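Side-chain contacts in subtilisin-like serine protease (Fervidobacterium pennivorans, PDB 1R6V), which degrades keratin into peptides as a serine protease of the subtilisin family, allowing the bacterium to grow on native feathers: residues 83-88 with 580-585; 527-532 with 630-635; 556-561 with 603-608; 609-614 with 636-641; 642-647 with 661-666. The protein carries 1 engineered substitution. One frame throughout, in Å; residues are numbered along the deposited sequence.

Contact 1: residues 83-88 with 580-585; sequences ALALKG and LLRGVY
Ala85 sets its methyl group against one branch of Leu580, and this small apolar touch joins the propeptide domain to the second beta-sandwich domain. The pair is tight: Ala85 CB lies 3.3 Å from Leu580 CD2, shorter than usual for two carbons, and the same CD2 is 3.8 Å from Ala85 CA. Leu580 reaches across because its CG stands anti to the carbonyl carbon (chi1 -77°), with CD2 as the forward branch. Ala85 sits at a left-handed backbone conformation (phi 64°) in the loop between helix 74-81 and strand 89-93. While its methyl faces the sandwich, Leu84 and Leu86 on either side turn back onto helix 41-51 of the propeptide domain. Arg582 completes the patch from the sandwich side. Bent at chi3, its chain brings the guanidinium back beside Leu580, whose CD2 lies 4.0 Å above the guanidinium plane, displaced toward its rim. Ala85 CB meets the group obliquely, 4.0 Å from Arg582 NH1. The charge is matched within the sandwich domain, where Arg582 NH2 forms a salt bridge with Asp578 OD2. The backbone of the propeptide loop contributes as well: the carbonyl oxygen Ala83 O lies 4.0 Å from Leu580 CD2.

Contact 2: residues 527-532 with 630-635; sequences ALRMAE and EDIPVY
Ala531 and Glu630 mark the nearest backbone approach, 6.8 Å from CA to CA, where the 3-10 turn 530-532 of the Ig-like domain faces the start of strand 630-638 in the second beta-sandwich. The Ala531 methyl meets the carboxylate of Glu630 almost evenly: CB is 3.7 Å from Glu630 OE1 and 3.9 Å from OE2. An extended chain, with CG anti to the backbone N (chi1 -173°), carries that carboxylate across. Further along, Arg529 and Ile632 cross obliquely, Arg529 CD lying 4.0 Å from Ile632 CD1. The Arg529 guanidinium is held by a salt bridge of 2.9 Å from NH1 to Glu532 OE2, with the carboxylate at its edge. Glu532 OE1 also accepts Arg529 N, which comes in from 43° above the carboxylate plane. Asp649 binds Arg529 NE, and Trp666 makes a cation-pi contact with the same side chain. The segments themselves therefore meet by van der Waals contact, while the arginine charge is compensated by Glu532 and Asp649, which probably fixes the aliphatic CD beside Ile632.

Contact 3: residues 556-561 with 603-608; sequences STLQVK and GQISFG
Leu558 and Ile605 reach toward each other tip to tip, Leu558 CD2 and Ile605 CD1 meeting at 3.9 Å in the core of the second beta-sandwich domain. The same Leu558 methyl also meets Phe607, which comes from the opposite direction: CD2 lies 3.8 Å from Phe607 CZ, in the plane of the ring and at its edge. One branch of one leucine is thus shared by two residues, i and i+2 on the facing strand, whose side chains both point inward. The torsions explain the fit. Leu558 has CG anti to the backbone N (chi1 176°), which directs its end across the core. Ile605 places CG1 between the backbone N and the carbonyl carbon (chi1 60°), a crowded position that puts CD1 at the leucine tip. The backbones remain well apart, 11.0 Å from Leu558 CA to Ile605 CA, as expected for strands in opposed sheets whose side chains meet between them. Phe607 is further held by ring stacking with Trp666. Strand 558-562 lies between strands 595-597 and 619-627 in one sheet, and Val625 and Leu627 of the latter pack on Leu558. Strand 604-610 belongs to the other sheet, where Ile668 of strand 666-669 closes against both Leu558 and Ile605.

Contact 4: residues 609-614 with 636-641; sequences IQTLLP and GVLKAG
Pro614 lays its ring carbon CB against the peptide group of Gly641, 3.7 Å from both Gly641 O and Gly641 C. Here the two segments come closest, with 4.9 Å between the CA atoms of Pro614 and Gly641, and the touch is plain van der Waals contact at the exposed end of the second beta-sandwich domain. Gly641 has a positive phi (86°), readily adopted by a residue without a side chain, in the loop after strand 630-638. Deeper in, Thr611 CG2 and Leu638 CD2 approach more loosely, at 4.4 Å. The Thr611 hydroxyl, OG1 anti to the backbone N (chi1 175°), hydrogen-bonds to Lys570 O, and the methyl CG2 faces Leu638. Leu638 comes to meet it with CG likewise anti to its backbone N (chi1 177°), and Ile619 and Leu569 pack round its side chain. A second shell fixes the loop after Leu638, where Asp618 OD1 accepts Ala640 N and Thr642 OG1 binds Lys639 O. Segment 609-614 runs off strand 604-610, which pairs with strands 573-577 and 644-647 in one sheet; segment 636-641 runs off strand 630-638, outermost in the other and paired with strand 619-627.

Contact 5: residues 642-647 with 661-666; sequences TTWTII and PIYVWW
Ile646 lies over one face of the Tyr663 ring in a CH-pi contact, with CG1 3.7 Å from the ring centroid and only 13° off the ring normal. The two side chains cross at about a right angle. Apolar contact extends the overlap: with chi2 at 80°, Ile646 folds its terminal methyl along the ring instead of away from it, so that CD1 sits 3.3 Å from Tyr663 CZ and 3.5 Å from Tyr663 OH. Trp644 adds a looser touch, its CH2 lying 4.2 Å from Tyr663 OH and meeting it obliquely. These residues belong to the second beta-sandwich domain, in which strands 644-647 and 666-669 both pair antiparallel with strand 604-610, following each other along the same edge: Ile647 bonds to Phe607 through the backbone, and Trp666 N lies close to Ile605 O. Tyr663 comes from the loop that leads into the second of them. Polar contact between the segments passes through a water at the junction of these two strands. It donates to Ile647 O at 2.7 Å and accepts from Trp666 NE1 at 3.0 Å, lying in the indole plane at the ring edge. The Trp666 side chain also packs on Val634 of strand 630-638.

How the contacts relate
From the N terminus, contact 1 closes the longest loop, bringing propeptide residues 83-88 to 580-585 with the catalytic and Ig-like domains in between. Contact 2 opens within that span and closes beyond it, so the two cross; it ties the Ig-like domain to the second sandwich. Contact 3 falls wholly within the span of contact 2, also crosses contact 1, and joins the two sheets of that sandwich. Contact 4 follows contact 3 in series, crosses contact 2, and joins the loops at the ends of strands 604-610 and 630-638, one from each sheet. Contact 5, last in series, ties strand 644-647 to the loop leading into strand 666-669 and touches contacts 1 to 4.

Contact 1: residues 83-88 with 580-585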
# COMPACT_ATOMS: atom_id res chain seq x y z
N ALA A 83 -18.79 3.99 16.39
CA ALA A 83 -20.22 3.87 16.62
C ALA A 83 -21.02 5.03 16.04
O ALA A 83 -22.19 5.21 16.39
CB ALA A 83 -20.50 3.75 18.14
N LEU A 84 -20.41 5.80 15.14
CA LEU A 84 -21.11 6.95 14.53
C LEU A 84 -22.09 6.62 13.42
O LEU A 84 -22.94 7.44 13.08
CB LEU A 84 -20.10 7.97 13.99
CG LEU A 84 -19.20 8.64 15.03
CD1 LEU A 84 -18.26 9.62 14.32
CD2 LEU A 84 -20.06 9.37 16.06
N ALA A 85 -21.97 5.43 12.84
CA ALA A 85 -22.89 5.03 11.79
C ALA A 85 -22.78 5.90 10.53
O ALA A 85 -23.79 6.31 9.96
CB ALA A 85 -24.32 5.05 12.31
N LEU A 86 -21.55 6.18 10.11
CA LEU A 86 -21.32 7.00 8.92
C LEU A 86 -21.64 6.16 7.68
O LEU A 86 -21.49 4.95 7.70
CB LEU A 86 -19.86 7.44 8.89
CG LEU A 86 -19.36 8.05 10.21
CD1 LEU A 86 -17.87 8.35 10.10
CD2 LEU A 86 -20.15 9.30 10.52
N LYS A 87 -22.10 6.80 6.61
CA LYS A 87 -22.41 6.01 5.41
C LYS A 87 -21.55 6.34 4.19
O LYS A 87 -21.27 5.46 3.37
CB LYS A 87 -23.89 6.17 5.05
CG LYS A 87 -24.25 7.48 4.35
CD LYS A 87 -24.10 8.67 5.28
CE LYS A 87 -24.42 9.98 4.55
NZ LYS A 87 -25.80 10.00 3.96
N GLY A 88 -21.11 7.58 4.07
CA GLY A 88 -20.31 7.95 2.93
C GLY A 88 -18.81 8.02 3.19
O GLY A 88 -18.13 8.87 2.61
N LEU A 580 -25.87 -1.13 16.56
CA LEU A 580 -25.92 0.27 16.96
C LEU A 580 -27.32 0.62 17.47
O LEU A 580 -27.61 1.78 17.77
CB LEU A 580 -25.59 1.18 15.77
CG LEU A 580 -24.12 1.32 15.36
CD1 LEU A 580 -23.57 0.01 14.85
CD2 LEU A 580 -24.03 2.39 14.27
N LEU A 581 -28.17 -0.40 17.55
CA LEU A 581 -29.54 -0.23 18.02
C LEU A 581 -30.36 0.76 17.20
O LEU A 581 -31.21 1.46 17.74
CB LEU A 581 -29.55 0.19 19.49
CG LEU A 581 -28.79 -0.75 20.43
CD1 LEU A 581 -28.87 -0.25 21.86
CD2 LEU A 581 -29.37 -2.15 20.31
N ARG A 582 -30.09 0.81 15.89
CA ARG A 582 -30.81 1.71 14.99
C ARG A 582 -32.19 1.13 14.70
O ARG A 582 -33.13 1.86 14.34
CB ARG A 582 -30.03 1.90 13.68
CG ARG A 582 -28.73 2.70 13.82
CD ARG A 582 -27.91 2.69 12.54
NE ARG A 582 -27.33 1.37 12.27
CZ ARG A 582 -26.50 1.10 11.27
NH1 ARG A 582 -26.13 2.06 10.43
NH2 ARG A 582 -26.01 -0.13 11.13
N GLY A 583 -32.32 -0.18 14.86
CA GLY A 583 -33.59 -0.84 14.61
C GLY A 583 -33.41 -2.33 14.79
O GLY A 583 -32.34 -2.77 15.21
N VAL A 584 -34.44 -3.10 14.47
CA VAL A 584 -34.38 -4.55 14.61
C VAL A 584 -34.65 -5.23 13.27
O VAL A 584 -35.31 -4.67 12.40
CB VAL A 584 -35.41 -5.07 15.65
CG1 VAL A 584 -35.14 -4.43 17.01
CG2 VAL A 584 -36.83 -4.75 15.19
N TYR A 585 -34.12 -6.44 13.12
CA TYR A 585 -34.31 -7.21 11.89
C TYR A 585 -35.42 -8.25 12.05
O TYR A 585 -35.79 -8.93 11.10
CB TYR A 585 -33.01 -7.90 11.48
CG TYR A 585 -31.92 -6.94 11.08
CD1 TYR A 585 -30.81 -6.71 11.90
CD2 TYR A 585 -31.99 -6.23 9.87
CE1 TYR A 585 -29.81 -5.81 11.54
CE2 TYR A 585 -31.00 -5.33 9.50
CZ TYR A 585 -29.91 -5.12 10.33
OH TYR A 585 -28.92 -4.24 9.96

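Contact 2: residues 527-532 with 630-635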
# COMPACT_ATOMS: atom_id res chain seq x y z
N ALA A 527 -14.65 -8.08 11.11
CA ALA A 527 -15.11 -9.30 11.76
C ALA A 527 -14.38 -9.41 13.09
O ALA A 527 -13.21 -9.06 13.20
CB ALA A 527 -14.78 -10.52 10.89
N LEU A 528 -15.08 -9.91 14.10
CA LEU A 528 -14.51 -10.03 15.43
C LEU A 528 -14.00 -11.43 15.76
O LEU A 528 -13.30 -11.62 16.75
CB LEU A 528 -15.55 -9.62 16.48
CG LEU A 528 -16.12 -8.21 16.31
CD1 LEU A 528 -17.23 -7.94 17.34
CD2 LEU A 528 -14.99 -7.20 16.49
N ARG A 529 -14.35 -12.40 14.91
CA ARG A 529 -13.97 -13.79 15.16
C ARG A 529 -13.45 -14.55 13.95
O ARG A 529 -13.95 -14.38 12.84
CB ARG A 529 -15.18 -14.56 15.70
CG ARG A 529 -15.88 -13.86 16.84
CD ARG A 529 -17.14 -14.61 17.25
NE ARG A 529 -17.93 -13.80 18.18
CZ ARG A 529 -18.63 -12.73 17.82
NH1 ARG A 529 -18.65 -12.34 16.55
NH2 ARG A 529 -19.29 -12.03 18.74
N MET A 530 -12.46 -15.41 14.18
CA MET A 530 -11.88 -16.21 13.11
C MET A 530 -12.98 -17.07 12.48
O MET A 530 -12.97 -17.35 11.28
CB MET A 530 -10.75 -17.10 13.65
CG MET A 530 -9.99 -17.86 12.57
SD MET A 530 -8.62 -18.84 13.25
CE MET A 530 -7.30 -17.68 13.11
N ALA A 531 -13.95 -17.48 13.30
CA ALA A 531 -15.05 -18.31 12.81
C ALA A 531 -15.90 -17.63 11.74
O ALA A 531 -16.63 -18.30 11.01
CB ALA A 531 -15.95 -18.74 13.99
N GLU A 532 -15.80 -16.31 11.63
CA GLU A 532 -16.57 -15.56 10.64
C GLU A 532 -15.87 -15.48 9.29
O GLU A 532 -16.49 -15.17 8.27
CB GLU A 532 -16.87 -14.16 11.17
CG GLU A 532 -17.70 -14.20 12.44
CD GLU A 532 -17.75 -12.87 13.17
OE1 GLU A 532 -16.69 -12.22 13.28
OE2 GLU A 532 -18.85 -12.51 13.64
N GLU A 630 -19.08 -23.82 14.00
CA GLU A 630 -18.40 -23.75 15.27
C GLU A 630 -19.34 -23.35 16.40
O GLU A 630 -20.08 -22.37 16.27
CB GLU A 630 -17.26 -22.75 15.18
CG GLU A 630 -16.38 -22.71 16.40
CD GLU A 630 -15.21 -21.77 16.22
OE1 GLU A 630 -14.48 -21.93 15.22
OE2 GLU A 630 -15.04 -20.89 17.08
N ASP A 631 -19.34 -24.11 17.49
CA ASP A 631 -20.19 -23.77 18.62
C ASP A 631 -19.51 -22.74 19.49
O ASP A 631 -18.35 -22.89 19.87
CB ASP A 631 -20.53 -25.00 19.47
CG ASP A 631 -21.49 -25.95 18.79
OD1 ASP A 631 -22.23 -25.53 17.87
OD2 ASP A 631 -21.51 -27.13 19.20
N ILE A 632 -20.26 -21.69 19.83
CA ILE A 632 -19.77 -20.61 20.66
C ILE A 632 -20.78 -20.30 21.76
O ILE A 632 -21.93 -19.96 21.48
CB ILE A 632 -19.59 -19.32 19.84
CG1 ILE A 632 -18.67 -19.60 18.65
CG2 ILE A 632 -19.01 -18.23 20.73
CD1 ILE A 632 -18.48 -18.40 17.72
N PRO A 633 -20.37 -20.43 23.03
CA PRO A 633 -21.28 -20.14 24.14
C PRO A 633 -21.55 -18.62 24.22
O PRO A 633 -20.64 -17.81 24.01
CB PRO A 633 -20.51 -20.65 25.36
CG PRO A 633 -19.08 -20.39 24.97
CD PRO A 633 -19.04 -20.83 23.52
N VAL A 634 -22.79 -18.25 24.52
CA VAL A 634 -23.16 -16.84 24.66
C VAL A 634 -24.02 -16.69 25.89
O VAL A 634 -24.67 -17.63 26.32
CB VAL A 634 -23.96 -16.30 23.44
CG1 VAL A 634 -23.09 -16.39 22.18
CG2 VAL A 634 -25.24 -17.09 23.25
N TYR A 635 -24.02 -15.49 26.47
CA TYR A 635 -24.84 -15.25 27.65
C TYR A 635 -25.04 -13.76 27.82
O TYR A 635 -24.40 -12.95 27.14
CB TYR A 635 -24.19 -15.85 28.90
CG TYR A 635 -22.93 -15.15 29.36
CD1 TYR A 635 -22.97 -14.22 30.41
CD2 TYR A 635 -21.72 -15.37 28.73
CE1 TYR A 635 -21.82 -13.55 30.81
CE2 TYR A 635 -20.57 -14.70 29.12
CZ TYR A 635 -20.63 -13.80 30.15
OH TYR A 635 -19.48 -13.14 30.51

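Contact 3: residues 556-561 with 603-608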
# COMPACT_ATOMS: atom_id res chain seq x y z
N SER A 556 -22.59 -17.98 4.56
CA SER A 556 -22.33 -18.44 5.92
C SER A 556 -23.56 -19.10 6.52
O SER A 556 -24.66 -19.04 5.96
CB SER A 556 -21.93 -17.25 6.81
OG SER A 556 -22.92 -16.24 6.74
N THR A 557 -23.37 -19.74 7.67
CA THR A 557 -24.46 -20.37 8.39
C THR A 557 -24.40 -19.85 9.81
O THR A 557 -23.33 -19.63 10.36
CB THR A 557 -24.34 -21.91 8.40
OG1 THR A 557 -23.07 -22.30 8.93
CG2 THR A 557 -24.49 -22.46 6.99
N LEU A 558 -25.57 -19.63 10.39
CA LEU A 558 -25.65 -19.14 11.76
C LEU A 558 -26.90 -19.65 12.43
O LEU A 558 -28.00 -19.44 11.92
CB LEU A 558 -25.68 -17.61 11.78
CG LEU A 558 -25.85 -16.95 13.15
CD1 LEU A 558 -24.67 -17.29 14.04
CD2 LEU A 558 -25.96 -15.43 12.99
N GLN A 559 -26.73 -20.32 13.55
CA GLN A 559 -27.87 -20.83 14.31
C GLN A 559 -27.69 -20.40 15.76
O GLN A 559 -26.57 -20.26 16.23
CB GLN A 559 -27.94 -22.36 14.23
CG GLN A 559 -28.22 -22.92 12.83
CD GLN A 559 -28.30 -24.43 12.81
OE1 GLN A 559 -27.41 -25.12 13.32
NE2 GLN A 559 -29.36 -24.97 12.20
N VAL A 560 -28.80 -20.16 16.45
CA VAL A 560 -28.73 -19.79 17.86
C VAL A 560 -29.79 -20.57 18.64
O VAL A 560 -30.92 -20.70 18.20
CB VAL A 560 -28.94 -18.27 18.09
CG1 VAL A 560 -30.29 -17.83 17.59
CG2 VAL A 560 -28.80 -17.97 19.57
N LYS A 561 -29.39 -21.10 19.79
CA LYS A 561 -30.29 -21.86 20.65
C LYS A 561 -30.06 -21.44 22.11
O LYS A 561 -28.92 -21.38 22.55
CB LYS A 561 -30.01 -23.36 20.50
CG LYS A 561 -30.77 -24.27 21.46
CD LYS A 561 -30.44 -25.74 21.19
CE LYS A 561 -31.09 -26.68 22.21
NZ LYS A 561 -30.82 -28.11 21.89
N GLY A 603 -24.92 -9.58 6.79
CA GLY A 603 -24.52 -8.31 7.36
C GLY A 603 -23.95 -8.49 8.75
O GLY A 603 -23.25 -9.45 9.02
N GLN A 604 -24.26 -7.56 9.65
CA GLN A 604 -23.76 -7.65 11.01
C GLN A 604 -24.91 -7.43 11.98
O GLN A 604 -25.62 -6.43 11.91
CB GLN A 604 -22.62 -6.65 11.19
CG GLN A 604 -21.46 -7.01 10.26
CD GLN A 604 -20.38 -5.96 10.18
OE1 GLN A 604 -20.67 -4.77 10.11
NE2 GLN A 604 -19.12 -6.40 10.18
N ILE A 605 -25.09 -8.40 12.88
CA ILE A 605 -26.20 -8.34 13.82
C ILE A 605 -25.80 -8.62 15.26
O ILE A 605 -24.68 -9.05 15.53
CB ILE A 605 -27.30 -9.38 13.45
CG1 ILE A 605 -26.71 -10.80 13.46
CG2 ILE A 605 -27.89 -9.06 12.08
CD1 ILE A 605 -27.71 -11.91 13.13
N SER A 606 -26.73 -8.34 16.17
CA SER A 606 -26.55 -8.60 17.59
C SER A 606 -27.84 -9.32 18.03
O SER A 606 -28.88 -9.19 17.38
CB SER A 606 -26.36 -7.31 18.40
OG SER A 606 -25.15 -6.66 18.02
N PHE A 607 -27.75 -10.05 19.13
CA PHE A 607 -28.88 -10.83 19.65
C PHE A 607 -29.38 -10.27 20.97
O PHE A 607 -28.59 -9.89 21.82
CB PHE A 607 -28.47 -12.29 19.88
CG PHE A 607 -27.83 -12.95 18.69
CD1 PHE A 607 -28.46 -12.94 17.46
CD2 PHE A 607 -26.62 -13.63 18.82
CE1 PHE A 607 -27.91 -13.58 16.36
CE2 PHE A 607 -26.05 -14.28 17.73
CZ PHE A 607 -26.69 -14.25 16.49
N GLY A 608 -30.69 -10.22 21.13
CA GLY A 608 -31.20 -9.72 22.39
C GLY A 608 -32.46 -10.44 22.81
O GLY A 608 -32.99 -11.30 22.10

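Contact 4: residues 609-614 with 636-641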
# COMPACT_ATOMS: atom_id res chain seq x y z
N ILE A 609 -32.94 -10.08 23.99
CA ILE A 609 -34.16 -10.63 24.53
C ILE A 609 -34.94 -9.47 25.12
O ILE A 609 -34.36 -8.57 25.74
CB ILE A 609 -33.85 -11.69 25.60
CG1 ILE A 609 -33.20 -12.91 24.93
CG2 ILE A 609 -35.13 -12.11 26.31
CD1 ILE A 609 -32.96 -14.06 25.83
N GLN A 610 -36.24 -9.47 24.88
CA GLN A 610 -37.11 -8.44 25.44
C GLN A 610 -38.31 -9.12 26.09
O GLN A 610 -38.70 -10.22 25.70
CB GLN A 610 -37.59 -7.47 24.35
CG GLN A 610 -38.40 -8.11 23.23
CD GLN A 610 -39.04 -7.08 22.31
OE1 GLN A 610 -40.25 -6.82 22.37
NE2 GLN A 610 -38.22 -6.47 21.45
N THR A 611 -38.88 -8.46 27.09
CA THR A 611 -40.04 -8.97 27.80
C THR A 611 -41.00 -7.79 27.97
O THR A 611 -40.56 -6.65 28.10
CB THR A 611 -39.65 -9.52 29.18
OG1 THR A 611 -40.83 -9.90 29.91
CG2 THR A 611 -38.89 -8.48 29.97
N LEU A 612 -42.31 -8.07 27.98
CA LEU A 612 -43.32 -7.02 28.12
C LEU A 612 -43.24 -6.32 29.48
O LEU A 612 -43.40 -5.11 29.57
CB LEU A 612 -44.72 -7.61 27.91
CG LEU A 612 -45.87 -6.62 27.66
CD1 LEU A 612 -45.63 -5.88 26.35
CD2 LEU A 612 -47.20 -7.37 27.60
N LEU A 613 -43.01 -7.11 30.53
CA LEU A 613 -42.91 -6.57 31.88
C LEU A 613 -41.49 -6.70 32.41
O LEU A 613 -40.78 -7.65 32.10
CB LEU A 613 -43.88 -7.30 32.81
CG LEU A 613 -45.36 -7.22 32.42
CD1 LEU A 613 -46.18 -8.11 33.34
CD2 LEU A 613 -45.84 -5.77 32.50
N PRO A 614 -41.05 -5.73 33.23
CA PRO A 614 -39.71 -5.73 33.81
C PRO A 614 -39.41 -6.96 34.66
O PRO A 614 -40.29 -7.47 35.35
CB PRO A 614 -39.68 -4.44 34.63
CG PRO A 614 -41.11 -4.28 35.03
CD PRO A 614 -41.84 -4.61 33.76
N GLY A 636 -25.93 -13.41 28.72
CA GLY A 636 -26.21 -12.02 29.00
C GLY A 636 -27.01 -12.01 30.29
O GLY A 636 -27.42 -13.07 30.76
N VAL A 637 -27.23 -10.84 30.85
CA VAL A 637 -27.98 -10.75 32.09
C VAL A 637 -29.11 -9.76 31.91
O VAL A 637 -28.88 -8.63 31.47
CB VAL A 637 -27.07 -10.28 33.25
CG1 VAL A 637 -27.89 -10.18 34.53
CG2 VAL A 637 -25.90 -11.25 33.44
N LEU A 638 -30.33 -10.19 32.21
CA LEU A 638 -31.49 -9.31 32.13
C LEU A 638 -31.57 -8.79 33.56
O LEU A 638 -31.98 -9.53 34.46
CB LEU A 638 -32.74 -10.10 31.77
CG LEU A 638 -34.08 -9.35 31.73
CD1 LEU A 638 -34.06 -8.33 30.59
CD2 LEU A 638 -35.21 -10.34 31.53
N LYS A 639 -31.15 -7.55 33.77
CA LYS A 639 -31.15 -6.95 35.10
C LYS A 639 -32.55 -6.69 35.64
O LYS A 639 -33.47 -6.37 34.88
CB LYS A 639 -30.33 -5.66 35.11
CG LYS A 639 -28.83 -5.86 34.91
CD LYS A 639 -28.06 -4.54 35.04
CE LYS A 639 -26.55 -4.73 34.81
NZ LYS A 639 -25.78 -3.46 35.03
N ALA A 640 -32.73 -6.84 36.95
CA ALA A 640 -34.05 -6.59 37.52
C ALA A 640 -34.48 -5.17 37.17
O ALA A 640 -33.65 -4.26 37.11
CB ALA A 640 -34.02 -6.78 39.03
N GLY A 641 -35.77 -4.99 36.92
CA GLY A 641 -36.28 -3.68 36.59
C GLY A 641 -36.18 -3.31 35.12
O GLY A 641 -36.70 -2.27 34.71

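Contact 5: residues 642-647 with 661-666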
# COMPACT_ATOMS: atom_id res chain seq x y z
N THR A 642 -35.54 -4.16 34.31
CA THR A 642 -35.39 -3.89 32.88
C THR A 642 -36.24 -4.85 32.04
O THR A 642 -36.67 -5.89 32.52
CB THR A 642 -33.92 -3.99 32.43
OG1 THR A 642 -33.49 -5.36 32.46
CG2 THR A 642 -33.02 -3.17 33.35
N THR A 643 -36.47 -4.48 30.78
CA THR A 643 -37.27 -5.29 29.88
C THR A 643 -36.50 -5.83 28.68
O THR A 643 -37.09 -6.43 27.79
CB THR A 643 -38.46 -4.48 29.34
OG1 THR A 643 -37.97 -3.24 28.80
CG2 THR A 643 -39.46 -4.19 30.44
N TRP A 644 -35.19 -5.61 28.66
CA TRP A 644 -34.40 -6.13 27.54
C TRP A 644 -32.92 -6.20 27.84
O TRP A 644 -32.40 -5.48 28.70
CB TRP A 644 -34.60 -5.26 26.29
CG TRP A 644 -34.06 -3.86 26.42
CD1 TRP A 644 -34.64 -2.81 27.06
CD2 TRP A 644 -32.80 -3.38 25.93
NE1 TRP A 644 -33.83 -1.70 27.01
CE2 TRP A 644 -32.69 -2.02 26.32
CE3 TRP A 644 -31.75 -3.95 25.20
CZ2 TRP A 644 -31.57 -1.23 26.01
CZ3 TRP A 644 -30.63 -3.17 24.88
CH2 TRP A 644 -30.56 -1.82 25.30
N THR A 645 -32.23 -7.10 27.15
CA THR A 645 -30.79 -7.20 27.32
C THR A 645 -30.19 -7.80 26.06
O THR A 645 -30.92 -8.28 25.19
CB THR A 645 -30.40 -8.05 28.56
OG1 THR A 645 -29.00 -7.89 28.79
CG2 THR A 645 -30.71 -9.54 28.34
N ILE A 646 -28.87 -7.73 25.96
CA ILE A 646 -28.14 -8.26 24.81
C ILE A 646 -27.40 -9.52 25.24
O ILE A 646 -26.93 -9.61 26.37
CB ILE A 646 -27.10 -7.23 24.27
CG1 ILE A 646 -27.80 -5.95 23.81
CG2 ILE A 646 -26.33 -7.82 23.09
CD1 ILE A 646 -28.17 -5.03 24.93
N ILE A 647 -27.30 -10.49 24.34
CA ILE A 647 -26.64 -11.76 24.64
C ILE A 647 -25.52 -12.03 23.65
O ILE A 647 -25.75 -12.01 22.45
CB ILE A 647 -27.62 -12.94 24.48
CG1 ILE A 647 -28.89 -12.70 25.31
CG2 ILE A 647 -26.93 -14.24 24.88
CD1 ILE A 647 -28.66 -12.73 26.78
N PRO A 661 -24.05 3.57 21.43
CA PRO A 661 -23.81 2.13 21.56
C PRO A 661 -23.32 1.42 20.30
O PRO A 661 -23.63 1.80 19.18
CB PRO A 661 -25.17 1.60 21.99
CG PRO A 661 -26.10 2.46 21.18
CD PRO A 661 -25.50 3.85 21.43
N ILE A 662 -22.53 0.38 20.53
CA ILE A 662 -22.04 -0.48 19.47
C ILE A 662 -21.79 -1.81 20.16
O ILE A 662 -20.73 -2.03 20.75
CB ILE A 662 -20.75 0.06 18.77
CG1 ILE A 662 -20.19 -1.00 17.84
CG2 ILE A 662 -19.70 0.46 19.78
CD1 ILE A 662 -21.19 -1.53 16.91
N TYR A 663 -22.79 -2.69 20.13
CA TYR A 663 -22.66 -3.99 20.77
C TYR A 663 -21.90 -4.96 19.89
O TYR A 663 -21.90 -4.82 18.67
CB TYR A 663 -24.03 -4.58 21.08
CG TYR A 663 -24.69 -3.97 22.30
CD1 TYR A 663 -25.52 -2.86 22.18
CD2 TYR A 663 -24.43 -4.46 23.58
CE1 TYR A 663 -26.08 -2.26 23.30
CE2 TYR A 663 -24.98 -3.87 24.71
CZ TYR A 663 -25.80 -2.76 24.56
OH TYR A 663 -26.34 -2.16 25.66
N VAL A 664 -21.25 -5.92 20.54
CA VAL A 664 -20.52 -6.97 19.84
C VAL A 664 -21.46 -7.49 18.76
O VAL A 664 -22.67 -7.66 18.98
CB VAL A 664 -20.13 -8.10 20.84
CG1 VAL A 664 -19.80 -9.38 20.10
CG2 VAL A 664 -18.92 -7.66 21.67
N TRP A 665 -20.91 -7.73 17.58
CA TRP A 665 -21.72 -8.20 16.47
C TRP A 665 -21.23 -9.50 15.87
O TRP A 665 -20.11 -9.93 16.14
CB TRP A 665 -21.81 -7.13 15.39
CG TRP A 665 -20.49 -6.81 14.74
CD1 TRP A 665 -19.95 -7.41 13.63
CD2 TRP A 665 -19.55 -5.81 15.16
NE1 TRP A 665 -18.72 -6.85 13.35
CE2 TRP A 665 -18.46 -5.87 14.27
CE3 TRP A 665 -19.53 -4.88 16.21
CZ2 TRP A 665 -17.34 -5.02 14.38
CZ3 TRP A 665 -18.42 -4.03 16.33
CH2 TRP A 665 -17.34 -4.11 15.42
N TRP A 666 -22.10 -10.10 15.06
CA TRP A 666 -21.82 -11.36 14.36
C TRP A 666 -21.85 -11.00 12.88
O TRP A 666 -22.82 -10.41 12.39
CB TRP A 666 -22.91 -12.39 14.69
CG TRP A 666 -23.08 -12.57 16.16
CD1 TRP A 666 -23.83 -11.79 17.00
CD2 TRP A 666 -22.39 -13.51 16.99
NE1 TRP A 666 -23.65 -12.20 18.30
CE2 TRP A 666 -22.77 -13.25 18.33
CE3 TRP A 666 -21.49 -14.56 16.74
CZ2 TRP A 666 -22.29 -13.99 19.41
CZ3 TRP A 666 -21.00 -15.29 17.81
CH2 TRP A 666 -21.41 -15.00 19.13
O HOH W 1 -25.31 -10.57 20.22